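Sterol regulatory element-binding protein cleavage-activating protein (Schizosaccharomyces pombe, PDB 4YHC) acts as the escort protein required for processing of sre1 when sterol or oxygen is low, this chain being its propeller-forming WD40 domain. Local coordinates at residues A[19-23]-A[411-415]; A[363-367]-A[458-462]. The protein carries 9 engineered substitutions. One frame throughout, in Å; residues are numbered along the deposited sequence.

Interaction 1: residues A[19-23]-A[411-415]; sequences KFRIE and EVWMY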
# COMPACT_ATOMS: atom_id res chain seq x y z
N LYS A 19 -8.95 20.02 -12.28
CA LYS A 19 -8.02 18.90 -12.08
C LYS A 19 -8.37 17.99 -10.90
O LYS A 19 -7.88 16.87 -10.80
CB LYS A 19 -6.64 19.46 -11.87
CG LYS A 19 -6.17 20.10 -13.16
CD LYS A 19 -4.75 20.53 -13.21
CE LYS A 19 -4.34 21.31 -11.99
NZ LYS A 19 -2.87 21.27 -11.92
N PHE A 20 -9.19 18.48 -9.97
CA PHE A 20 -9.70 17.65 -8.87
C PHE A 20 -10.88 16.80 -9.32
O PHE A 20 -11.99 17.30 -9.66
CB PHE A 20 -10.07 18.57 -7.66
CG PHE A 20 -10.57 17.82 -6.44
CD1 PHE A 20 -10.19 16.55 -6.17
CD2 PHE A 20 -11.44 18.45 -5.55
CE1 PHE A 20 -10.64 15.92 -5.03
CE2 PHE A 20 -11.92 17.81 -4.45
CZ PHE A 20 -11.51 16.53 -4.17
N ARG A 21 -10.70 15.49 -9.36
CA ARG A 21 -11.68 14.63 -10.07
C ARG A 21 -12.15 13.48 -9.21
O ARG A 21 -11.35 12.87 -8.46
CB ARG A 21 -11.05 13.99 -11.33
CG ARG A 21 -10.66 14.95 -12.45
CD ARG A 21 -11.86 15.53 -13.19
NE ARG A 21 -12.65 14.50 -13.88
CZ ARG A 21 -12.37 13.97 -15.06
NH1 ARG A 21 -11.28 14.31 -15.72
NH2 ARG A 21 -13.16 13.01 -15.54
N ILE A 22 -13.40 13.11 -9.41
CA ILE A 22 -13.92 11.84 -8.87
C ILE A 22 -14.68 11.15 -9.93
O ILE A 22 -15.46 11.80 -10.62
CB ILE A 22 -14.82 12.03 -7.64
CG1 ILE A 22 -15.53 10.75 -7.29
CG2 ILE A 22 -15.78 13.17 -7.84
CD1 ILE A 22 -16.10 10.67 -5.88
N GLU A 23 -14.46 9.86 -10.11
CA GLU A 23 -15.29 9.09 -11.01
C GLU A 23 -15.47 7.67 -10.46
O GLU A 23 -14.51 7.10 -9.93
CB GLU A 23 -14.63 8.95 -12.42
CG GLU A 23 -14.34 10.23 -13.19
CD GLU A 23 -15.60 10.93 -13.71
OE1 GLU A 23 -15.49 12.11 -14.06
OE2 GLU A 23 -16.67 10.31 -13.76
N GLU A 411 -19.38 14.93 0.56
CA GLU A 411 -18.33 15.88 0.40
C GLU A 411 -17.09 15.03 -0.03
O GLU A 411 -16.78 14.01 0.60
CB GLU A 411 -18.06 16.68 1.65
CG GLU A 411 -16.86 17.63 1.48
CD GLU A 411 -16.21 18.08 2.77
OE1 GLU A 411 -16.41 17.44 3.84
OE2 GLU A 411 -15.43 19.06 2.70
N VAL A 412 -16.53 15.39 -1.17
CA VAL A 412 -15.24 14.85 -1.68
C VAL A 412 -14.19 15.88 -1.50
O VAL A 412 -14.34 17.04 -1.93
CB VAL A 412 -15.34 14.53 -3.15
CG1 VAL A 412 -14.19 13.64 -3.57
CG2 VAL A 412 -16.65 13.86 -3.40
N TRP A 413 -13.09 15.54 -0.85
CA TRP A 413 -12.12 16.58 -0.59
C TRP A 413 -10.69 16.13 -0.80
O TRP A 413 -10.38 14.94 -0.82
CB TRP A 413 -12.29 17.15 0.83
CG TRP A 413 -12.25 16.12 1.96
CD1 TRP A 413 -13.26 15.53 2.53
CD2 TRP A 413 -11.06 15.63 2.61
NE1 TRP A 413 -12.82 14.66 3.52
CE2 TRP A 413 -11.47 14.73 3.59
CE3 TRP A 413 -9.73 15.88 2.46
CZ2 TRP A 413 -10.54 14.03 4.41
CZ3 TRP A 413 -8.82 15.18 3.23
CH2 TRP A 413 -9.25 14.28 4.23
N MET A 414 -9.81 17.13 -0.90
CA MET A 414 -8.39 16.86 -1.01
C MET A 414 -7.61 17.84 -0.23
O MET A 414 -8.06 18.95 -0.01
CB MET A 414 -7.97 16.92 -2.47
CG MET A 414 -8.27 18.23 -3.20
SD MET A 414 -7.25 18.50 -4.75
CE MET A 414 -5.57 18.47 -4.18
N TYR A 415 -6.43 17.43 0.18
CA TYR A 415 -5.49 18.29 0.82
C TYR A 415 -4.11 18.09 0.17
O TYR A 415 -3.58 16.96 0.12
CB TYR A 415 -5.42 17.98 2.32
CG TYR A 415 -4.49 18.92 3.10
CD1 TYR A 415 -4.85 20.26 3.31
CD2 TYR A 415 -3.28 18.46 3.61
CE1 TYR A 415 -4.00 21.14 4.01
CE2 TYR A 415 -2.43 19.32 4.28
CZ TYR A 415 -2.80 20.64 4.49
OH TYR A 415 -1.93 21.45 5.16
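Two strands from different β-sheets face each other here, their axes 8.6 Å apart at 138°, with no hydrogen bond between them; apolar side chains join them, the face-to-face packing of adjacent blades in a WD40 β-propeller. E411, at the start of 411-415, lies out of reach of 19-23 and forms a salt bridge with R368. V412 turns toward 19-23, and its compact branched side chain meets two partners: V412 CG1 lies 4.0 Å from F20 CZ and V412 CG2 4.1 Å from I22 CD1. At W413 the CA-to-CB bond points away, and the indole NE1 is hydrogen-bonded to S353, so that F20 CZ can come within 3.5 Å of the bare backbone C of W413. M414 turns back, its flexible thioether over the F20 ring, with M414 CG 3.6 Å and M414 SD 4.1 Å from the F20 ring centroid, giving a CH-π and a Met-aromatic contact. Y415 leaves the interface and stacks on H347. Strand 406-416 runs between 363-374 and 421-432, whereas 20-24 edges the facing sheet beside 456-462.

Interaction 2: residues A[363-367]-A[458-462]; sequences YIFGM and ALVGY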
# COMPACT_ATOMS: atom_id res chain seq x y z
N TYR A 363 -0.58 14.07 -1.41
CA TYR A 363 -1.97 14.46 -1.33
C TYR A 363 -2.76 13.53 -0.39
O TYR A 363 -2.51 12.27 -0.32
CB TYR A 363 -2.59 14.34 -2.69
CG TYR A 363 -2.03 15.25 -3.74
CD1 TYR A 363 -2.49 16.55 -3.87
CD2 TYR A 363 -1.04 14.83 -4.59
CE1 TYR A 363 -1.96 17.44 -4.77
CE2 TYR A 363 -0.50 15.73 -5.53
CZ TYR A 363 -0.97 17.02 -5.60
OH TYR A 363 -0.52 17.88 -6.52
N ILE A 364 -3.69 14.14 0.35
CA ILE A 364 -4.69 13.37 1.09
C ILE A 364 -6.05 13.56 0.39
O ILE A 364 -6.42 14.68 0.05
CB ILE A 364 -4.83 13.84 2.54
CG1 ILE A 364 -3.49 13.97 3.20
CG2 ILE A 364 -5.77 12.92 3.34
CD1 ILE A 364 -3.54 14.78 4.44
N PHE A 365 -6.80 12.49 0.25
CA PHE A 365 -8.15 12.57 -0.30
C PHE A 365 -9.10 11.96 0.66
O PHE A 365 -8.76 11.01 1.38
CB PHE A 365 -8.25 11.84 -1.62
CG PHE A 365 -7.28 12.37 -2.70
CD1 PHE A 365 -7.64 13.47 -3.50
CD2 PHE A 365 -6.07 11.78 -2.93
CE1 PHE A 365 -6.80 13.97 -4.50
CE2 PHE A 365 -5.21 12.28 -3.94
CZ PHE A 365 -5.56 13.38 -4.71
N GLY A 366 -10.33 12.43 0.62
CA GLY A 366 -11.32 11.88 1.47
C GLY A 366 -12.72 12.03 0.98
O GLY A 366 -12.98 12.86 0.11
N MET A 367 -13.66 11.26 1.59
CA MET A 367 -15.07 11.35 1.29
C MET A 367 -15.90 11.19 2.58
O MET A 367 -15.61 10.30 3.39
CB MET A 367 -15.49 10.24 0.33
CG MET A 367 -14.98 10.39 -1.08
SD MET A 367 -15.80 9.30 -2.28
CE MET A 367 -17.45 10.00 -2.35
N ALA A 458 -14.87 4.39 -6.10
CA ALA A 458 -14.63 5.70 -6.63
C ALA A 458 -13.16 5.91 -6.67
O ALA A 458 -12.49 5.67 -5.67
CB ALA A 458 -15.20 6.80 -5.73
N LEU A 459 -12.72 6.48 -7.77
CA LEU A 459 -11.39 7.01 -7.95
C LEU A 459 -11.46 8.51 -7.78
O LEU A 459 -12.33 9.19 -8.39
CB LEU A 459 -10.92 6.66 -9.35
CG LEU A 459 -10.12 5.39 -9.63
CD1 LEU A 459 -10.21 4.28 -8.63
CD2 LEU A 459 -10.32 4.88 -11.06
N VAL A 460 -10.54 9.02 -6.97
CA VAL A 460 -10.44 10.45 -6.64
C VAL A 460 -9.01 10.84 -6.76
O VAL A 460 -8.12 10.21 -6.15
CB VAL A 460 -10.88 10.70 -5.17
CG1 VAL A 460 -10.89 12.18 -4.80
CG2 VAL A 460 -12.30 10.13 -4.93
N GLY A 461 -8.77 11.89 -7.54
CA GLY A 461 -7.41 12.34 -7.82
C GLY A 461 -7.24 13.79 -8.19
O GLY A 461 -8.21 14.51 -8.40
N TYR A 462 -6.00 14.19 -8.25
CA TYR A 462 -5.61 15.55 -8.61
C TYR A 462 -4.60 15.60 -9.73
O TYR A 462 -3.44 15.13 -9.63
CB TYR A 462 -5.07 16.35 -7.43
CG TYR A 462 -4.92 17.77 -7.74
CD1 TYR A 462 -6.07 18.58 -7.85
CD2 TYR A 462 -3.67 18.36 -7.89
CE1 TYR A 462 -5.98 19.89 -8.19
CE2 TYR A 462 -3.57 19.71 -8.22
CZ TYR A 462 -4.73 20.44 -8.35
OH TYR A 462 -4.69 21.77 -8.65
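The fit between 363-367 and 458-462, in the apolar filling between two neighbouring propeller blades, comes from alternation: Y363, F365 and M367 project from one strand, A458, V460 and Y462 from the other, and the two strands cross at 143° with axes 7.8 Å apart. The main bump is F365. Its flat ring drops between the side chains of V460 and Y462 onto backbone, with V460 O and G461 N beneath one face and F365 CE1 3.7 Å from G461 C. V460 CG1 walls this hollow 3.7 Å from F365 CD1, and Y462 CB approaches F365 CZ at 4.1 Å. Where A458 offers just a methyl, the long, pliable M367 fills the space, M367 SD lying 4.3 Å from A458 CB and 4.5 Å from V460 CG2. At the other end Y363 and Y462 meet obliquely, ring centroids 5.6 Å apart and planes at 42°; Y363 OH lies at the edge of the Y462 ring, 3.5 Å from Y462 CD2. Large apolar side chains fill the gap, no hydrogen bond crossing it; G461, lacking a side chain, leaves room for the F365 ring. V449 of strand 448-453 and M414 of strand 406-416 also touch F365, while strand 363-374 is paired with 354-357 and 406-416.

How the interactions relate
Centred about 5 Å apart, interactions 1 and 2 are parts of one interface between two neighbouring antiparallel sheets, blades of the WD40 propeller. Strands 363-374 and 406-416 are neighbours in one blade, and 20-24 and 456-462 in the other. Probable hydrogen bonds of 2.8 Å link each pair, Y415 N to I364 O and E23 N to L459 O, and M414 SD packs 3.3 Å from Y462 CD1 across the blades. Along the chain the segments alternate: 19-23, 363-367, 411-415, 458-462. The second blade thus joins an N-terminal strand to three C-terminal ones, the "Velcro" closure of WD40 propellers, and both interactions pack that closing blade against the one before it.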